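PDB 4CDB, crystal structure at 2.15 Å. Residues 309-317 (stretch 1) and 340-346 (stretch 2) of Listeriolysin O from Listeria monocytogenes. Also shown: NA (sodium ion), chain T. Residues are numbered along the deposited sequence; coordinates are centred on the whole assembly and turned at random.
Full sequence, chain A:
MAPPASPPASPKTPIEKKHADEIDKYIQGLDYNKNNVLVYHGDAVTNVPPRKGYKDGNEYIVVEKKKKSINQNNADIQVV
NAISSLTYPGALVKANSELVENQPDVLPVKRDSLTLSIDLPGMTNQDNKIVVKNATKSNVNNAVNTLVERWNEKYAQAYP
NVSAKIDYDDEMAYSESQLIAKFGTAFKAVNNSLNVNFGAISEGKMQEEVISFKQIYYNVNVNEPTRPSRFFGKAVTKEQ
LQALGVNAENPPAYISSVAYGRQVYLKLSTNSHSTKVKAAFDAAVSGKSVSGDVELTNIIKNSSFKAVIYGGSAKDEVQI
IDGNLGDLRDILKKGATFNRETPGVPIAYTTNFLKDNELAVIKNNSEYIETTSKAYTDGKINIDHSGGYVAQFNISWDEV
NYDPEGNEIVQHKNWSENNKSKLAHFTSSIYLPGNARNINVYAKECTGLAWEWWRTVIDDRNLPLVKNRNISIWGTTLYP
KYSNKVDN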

ATOM      1  N   ILE A 309       2.542  -4.627 -14.748  1.00 46.45           N
ATOM      2  CA  ILE A 309       2.491  -3.405 -15.543  1.00 45.61           C
ATOM      3  C   ILE A 309       1.404  -3.456 -16.618  1.00 45.76           C
ATOM      4  O   ILE A 309       1.375  -4.378 -17.436  1.00 49.08           O
ATOM      5  N   TYR A 310       0.516  -2.463 -16.612  1.00 39.18           N
ATOM      6  CA  TYR A 310      -0.521  -2.344 -17.636  1.00 38.00           C
ATOM      7  C   TYR A 310      -0.320  -1.076 -18.464  1.00 41.77           C
ATOM      8  O   TYR A 310       0.064  -0.035 -17.928  1.00 40.47           O
ATOM      9  N   GLY A 311      -0.591  -1.162 -19.765  1.00 44.57           N
ATOM     10  CA  GLY A 311      -0.501  -0.011 -20.647  1.00 46.30           C
ATOM     11  C   GLY A 311       0.906   0.529 -20.825  1.00 54.57           C
ATOM     12  O   GLY A 311       1.093   1.701 -21.164  1.00 54.61           O
ATOM     13  N   GLY A 312       1.899  -0.325 -20.598  1.00 57.91           N
ATOM     14  CA  GLY A 312       3.287   0.071 -20.736  1.00 66.53           C
ATOM     15  C   GLY A 312       3.862  -0.287 -22.092  1.00 76.33           C
ATOM     16  O   GLY A 312       5.005   0.047 -22.400  1.00 81.11           O
ATOM     17  N   SER A 313       3.064  -0.968 -22.908  1.00 81.72           N
ATOM     18  CA  SER A 313       3.506  -1.394 -24.230  1.00 91.58           C
ATOM     19  C   SER A 313       2.565  -0.896 -25.323  1.00 97.63           C
ATOM     20  O   SER A 313       1.549  -0.261 -25.037  1.00 92.68           O
ATOM     21  N   ALA A 314       2.913  -1.193 -26.573  1.00106.96           N
ATOM     22  CA  ALA A 314       2.155  -0.721 -27.729  1.00112.48           C
ATOM     23  C   ALA A 314       0.702  -1.186 -27.710  1.00116.09           C
ATOM     24  O   ALA A 314      -0.219  -0.380 -27.849  1.00116.03           O
ATOM     25  N   LYS A 315       0.501  -2.487 -27.541  1.00118.34           N
ATOM     26  CA  LYS A 315      -0.845  -3.046 -27.501  1.00118.62           C
ATOM     27  C   LYS A 315      -1.365  -3.163 -26.073  1.00113.72           C
ATOM     28  O   LYS A 315      -1.181  -2.259 -25.258  1.00114.42           O
ATOM     29  N   ASP A 316      -2.022  -4.280 -25.780  1.00108.08           N
ATOM     30  CA  ASP A 316      -2.556  -4.521 -24.448  1.00103.54           C
ATOM     31  C   ASP A 316      -1.710  -5.565 -23.731  1.00 92.74           C
ATOM     32  O   ASP A 316      -2.230  -6.457 -23.063  1.00 92.68           O
ATOM     33  N   GLU A 317      -0.396  -5.438 -23.880  1.00 82.99           N
ATOM     34  CA  GLU A 317       0.549  -6.380 -23.298  1.00 78.60           C
ATOM     35  C   GLU A 317       0.678  -6.177 -21.788  1.00 72.64           C
ATOM     36  O   GLU A 317       0.751  -5.044 -21.308  1.00 68.62           O
ATOM     37  N   ARG A 340       3.585   8.458 -29.051  1.00 96.48           N
ATOM     38  CA  ARG A 340       2.658   7.862 -30.015  1.00 97.48           C
ATOM     39  C   ARG A 340       2.593   6.336 -29.947  1.00 97.71           C
ATOM     40  O   ARG A 340       1.524   5.747 -30.113  1.00 92.23           O
ATOM     41  N   GLU A 341       3.737   5.703 -29.709  1.00104.54           N
ATOM     42  CA  GLU A 341       3.818   4.244 -29.683  1.00110.19           C
ATOM     43  C   GLU A 341       3.082   3.635 -28.490  1.00107.48           C
ATOM     44  O   GLU A 341       2.435   2.596 -28.617  1.00108.67           O
ATOM     45  N   THR A 342       3.189   4.284 -27.335  1.00100.04           N
ATOM     46  CA  THR A 342       2.473   3.843 -26.142  1.00 88.82           C
ATOM     47  C   THR A 342       1.389   4.852 -25.767  1.00 78.33           C
ATOM     48  O   THR A 342       1.642   5.796 -25.018  1.00 76.18           O
ATOM     49  N   PRO A 343       0.169   4.648 -26.291  1.00 74.09           N
ATOM     50  CA  PRO A 343      -0.933   5.604 -26.136  1.00 73.89           C
ATOM     51  C   PRO A 343      -1.628   5.513 -24.784  1.00 69.92           C
ATOM     52  O   PRO A 343      -2.307   6.462 -24.387  1.00 70.47           O
ATOM     53  N   GLY A 344      -1.471   4.389 -24.093  1.00 65.32           N
ATOM     54  CA  GLY A 344      -2.077   4.212 -22.786  1.00 61.61           C
ATOM     55  C   GLY A 344      -3.432   3.534 -22.835  1.00 56.83           C
ATOM     56  O   GLY A 344      -4.117   3.553 -23.859  1.00 56.72           O
ATOM     57  N   VAL A 345      -3.818   2.933 -21.714  1.00 51.76           N
ATOM     58  CA  VAL A 345      -5.089   2.232 -21.609  1.00 42.00           C
ATOM     59  C   VAL A 345      -5.904   2.874 -20.494  1.00 35.09           C
ATOM     60  O   VAL A 345      -5.347   3.593 -19.663  1.00 35.32           O
ATOM     61  N   PRO A 346      -7.229   2.640 -20.478  1.00 33.27           N
ATOM     62  CA  PRO A 346      -8.021   3.139 -19.346  1.00 28.80           C
ATOM     63  C   PRO A 346      -7.539   2.539 -18.023  1.00 28.12           C
ATOM     64  O   PRO A 346      -7.395   1.318 -17.910  1.00 30.22           O
TER

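No direct hydrogen bond joins these two stretches; small residues, a few methyl groups and bridging waters make up a contact that buries 315 Å². Ile309, chi1 m and chi2 t, belongs to the strand that leads in, but its side chain stays out of reach of stretch 2. Tyr310 follows with chi1 m: its CA-to-CB bond runs sideways, and its ring leads away to place Tyr310 OH 2.5 Å from the sodium ion NA, which also has a water O at 3.0 Å. Tyr310 thus offers stretch 2 little more than backbone.

A rule appears at Gly311. Its positive phi favours glycine, and a CB here would point toward stretch 2 and lie 2.9 Å from Val345 CG2, a clash. The space is taken instead by Val345, whose CA-to-CB bond points toward stretch 1 and which has the largest covered area of any residue in the contact. In rotamer m, it brings Val345 CG2 to 3.8 Å from Gly311 CA. Gly344, whose own backbone angles call for glycine, faces Gly311 with a CA-CA distance of 5.0 Å. Beside this pair a water O donates to Gly311 O and to Ser313 O, each at 3.0 Å, and accepts from Gly344 N at 2.9 Å. One solvent molecule therefore satisfies three backbone groups and ties the loops together.

At Gly312 a CB would point away from stretch 2 and be crowded by Ile309 CG2 at 3.0 Å. Gly312 O lies 3.9 Å from Thr342 CG2. Thr342, in rotamer p, combines two roles: Thr342 CG2 packs on the backbone of stretch 1, reaching Ser313 C at 4.0 Å, while Thr342 OG1 lies 3.1 Å from a second water O, which donates a weak bond of 3.5 Å to Gly311 O. The CA-to-CB bond of Ser313, rotamer t, points away, and Ser313 OG donates a weak hydrogen bond to Glu317 OE1 at 3.4 Å.

Ala314 comes closest through its backbone; Ala314 CB, on a sideways CA-to-CB bond, lies 3.8 Å from Glu341 O. Ala314 CA makes a CA-H...O contact with Glu341 O at 3.4 Å, with an angle of 154° at the hydrogen, and Ala314 O sits 3.9 Å from Pro343 CD. Ala314 O also accepts a 2.9 Å hydrogen bond from Lys315 NZ, so the lysine, though its CA-to-CB bond points away, folds back over its own loop. Asp316, chi1 m, starts sideways, but its end comes nearer, bringing Asp316 OD1 to 4.2 Å from Val345 CG1. Glu317 lies beyond the contact.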

ATOM      1  CB  ILE A 309       3.853  -3.137 -16.223  1.00 49.53           C
ATOM      2  CG1 ILE A 309       4.993  -3.280 -15.211  1.00 46.46           C
ATOM      3  CG2 ILE A 309       3.873  -1.762 -16.875  1.00 49.18           C
ATOM      4  CD1 ILE A 309       6.372  -3.119 -15.818  1.00 47.82           C
ATOM      5  CB  TYR A 310      -1.916  -2.310 -17.005  1.00 37.98           C
ATOM      6  CG  TYR A 310      -2.221  -3.463 -16.076  1.00 42.48           C
ATOM      7  CD1 TYR A 310      -2.166  -4.776 -16.524  1.00 42.01           C
ATOM      8  CD2 TYR A 310      -2.589  -3.235 -14.758  1.00 43.13           C
ATOM      9  CE1 TYR A 310      -2.454  -5.832 -15.679  1.00 42.39           C
ATOM     10  CE2 TYR A 310      -2.879  -4.282 -13.904  1.00 48.70           C
ATOM     11  CZ  TYR A 310      -2.812  -5.578 -14.370  1.00 47.42           C
ATOM     12  OH  TYR A 310      -3.099  -6.623 -13.523  1.00 51.01           O
ATOM     13  CB  SER A 313       3.637  -2.919 -24.288  1.00 94.04           C
ATOM     14  OG  SER A 313       4.169  -3.342 -25.531  1.00 97.82           O
ATOM     15  CB  ALA A 314       2.838  -1.152 -29.021  1.00113.68           C
ATOM     16  CB  LYS A 315      -0.892  -4.408 -28.202  1.00123.83           C
ATOM     17  CG  LYS A 315      -1.332  -4.345 -29.661  1.00127.93           C
ATOM     18  CD  LYS A 315      -0.379  -3.515 -30.510  1.00131.35           C
ATOM     19  CE  LYS A 315      -1.098  -2.358 -31.192  1.00130.84           C
ATOM     20  NZ  LYS A 315      -1.593  -1.344 -30.218  1.00128.04           N
ATOM     21  CB  ASP A 316      -4.013  -4.975 -24.532  1.00110.24           C
ATOM     22  CG  ASP A 316      -4.867  -4.040 -25.366  1.00115.00           C
ATOM     23  OD1 ASP A 316      -4.567  -2.827 -25.396  1.00115.73           O
ATOM     24  OD2 ASP A 316      -5.833  -4.516 -25.999  1.00116.70           O
ATOM     25  CB  GLU A 317       1.913  -6.226 -23.974  1.00 79.50           C
ATOM     26  CG  GLU A 317       2.928  -7.297 -23.616  1.00 82.17           C
ATOM     27  CD  GLU A 317       4.275  -7.063 -24.277  1.00 86.04           C
ATOM     28  OE1 GLU A 317       5.015  -6.167 -23.820  1.00 89.17           O
ATOM     29  OE2 GLU A 317       4.592  -7.772 -25.255  1.00 83.72           O
ATOM     30  CB  ARG A 340       3.025   8.297 -31.437  1.00101.10           C
ATOM     31  CG  ARG A 340       1.940   8.040 -32.475  1.00101.14           C
ATOM     32  CD  ARG A 340       2.450   8.322 -33.882  1.00104.83           C
ATOM     33  NE  ARG A 340       1.365   8.430 -34.854  1.00105.94           N
ATOM     34  CZ  ARG A 340       0.993   9.566 -35.436  1.00106.72           C
ATOM     35  NH1 ARG A 340       1.622  10.699 -35.152  1.00106.47           N
ATOM     36  NH2 ARG A 340      -0.006   9.570 -36.308  1.00108.05           N
ATOM     37  CB  GLU A 341       5.279   3.786 -29.700  1.00117.41           C
ATOM     38  CG  GLU A 341       5.920   3.785 -31.082  1.00125.30           C
ATOM     39  CD  GLU A 341       5.888   5.146 -31.755  1.00129.37           C
ATOM     40  OE1 GLU A 341       6.269   6.144 -31.108  1.00130.60           O
ATOM     41  OE2 GLU A 341       5.484   5.214 -32.935  1.00131.30           O
ATOM     42  CB  THR A 342       3.429   3.630 -24.952  1.00 88.56           C
ATOM     43  OG1 THR A 342       4.034   4.877 -24.589  1.00 90.29           O
ATOM     44  CG2 THR A 342       4.518   2.634 -25.321  1.00 88.25           C
ATOM     45  CB  PRO A 343      -1.911   5.209 -27.256  1.00 73.37           C
ATOM     46  CG  PRO A 343      -1.304   3.997 -27.946  1.00 75.59           C
ATOM     47  CD  PRO A 343      -0.253   3.454 -27.038  1.00 74.65           C
ATOM     48  CB  VAL A 345      -4.866   0.735 -21.293  1.00 45.82           C
ATOM     49  CG1 VAL A 345      -4.025   0.083 -22.380  1.00 44.37           C
ATOM     50  CG2 VAL A 345      -4.207   0.569 -19.930  1.00 45.25           C
ATOM     51  CB  PRO A 346      -9.438   2.649 -19.667  1.00 29.74           C
ATOM     52  CG  PRO A 346      -9.453   2.499 -21.161  1.00 30.62           C
ATOM     53  CD  PRO A 346      -8.077   2.015 -21.512  1.00 32.04           C
TER
HETATM   54 NA    NA T1545      -3.310  -8.951 -14.467  1.00 82.75          NA
HETATM   55  O   HOH W   1       3.719   3.939 -21.642  1.00 59.22           O
HETATM   56  O   HOH W   2      -0.235   1.816 -23.893  1.00 60.29           O
HETATM   57  O   HOH W   3      -3.968 -10.842 -12.257  1.00 72.42           O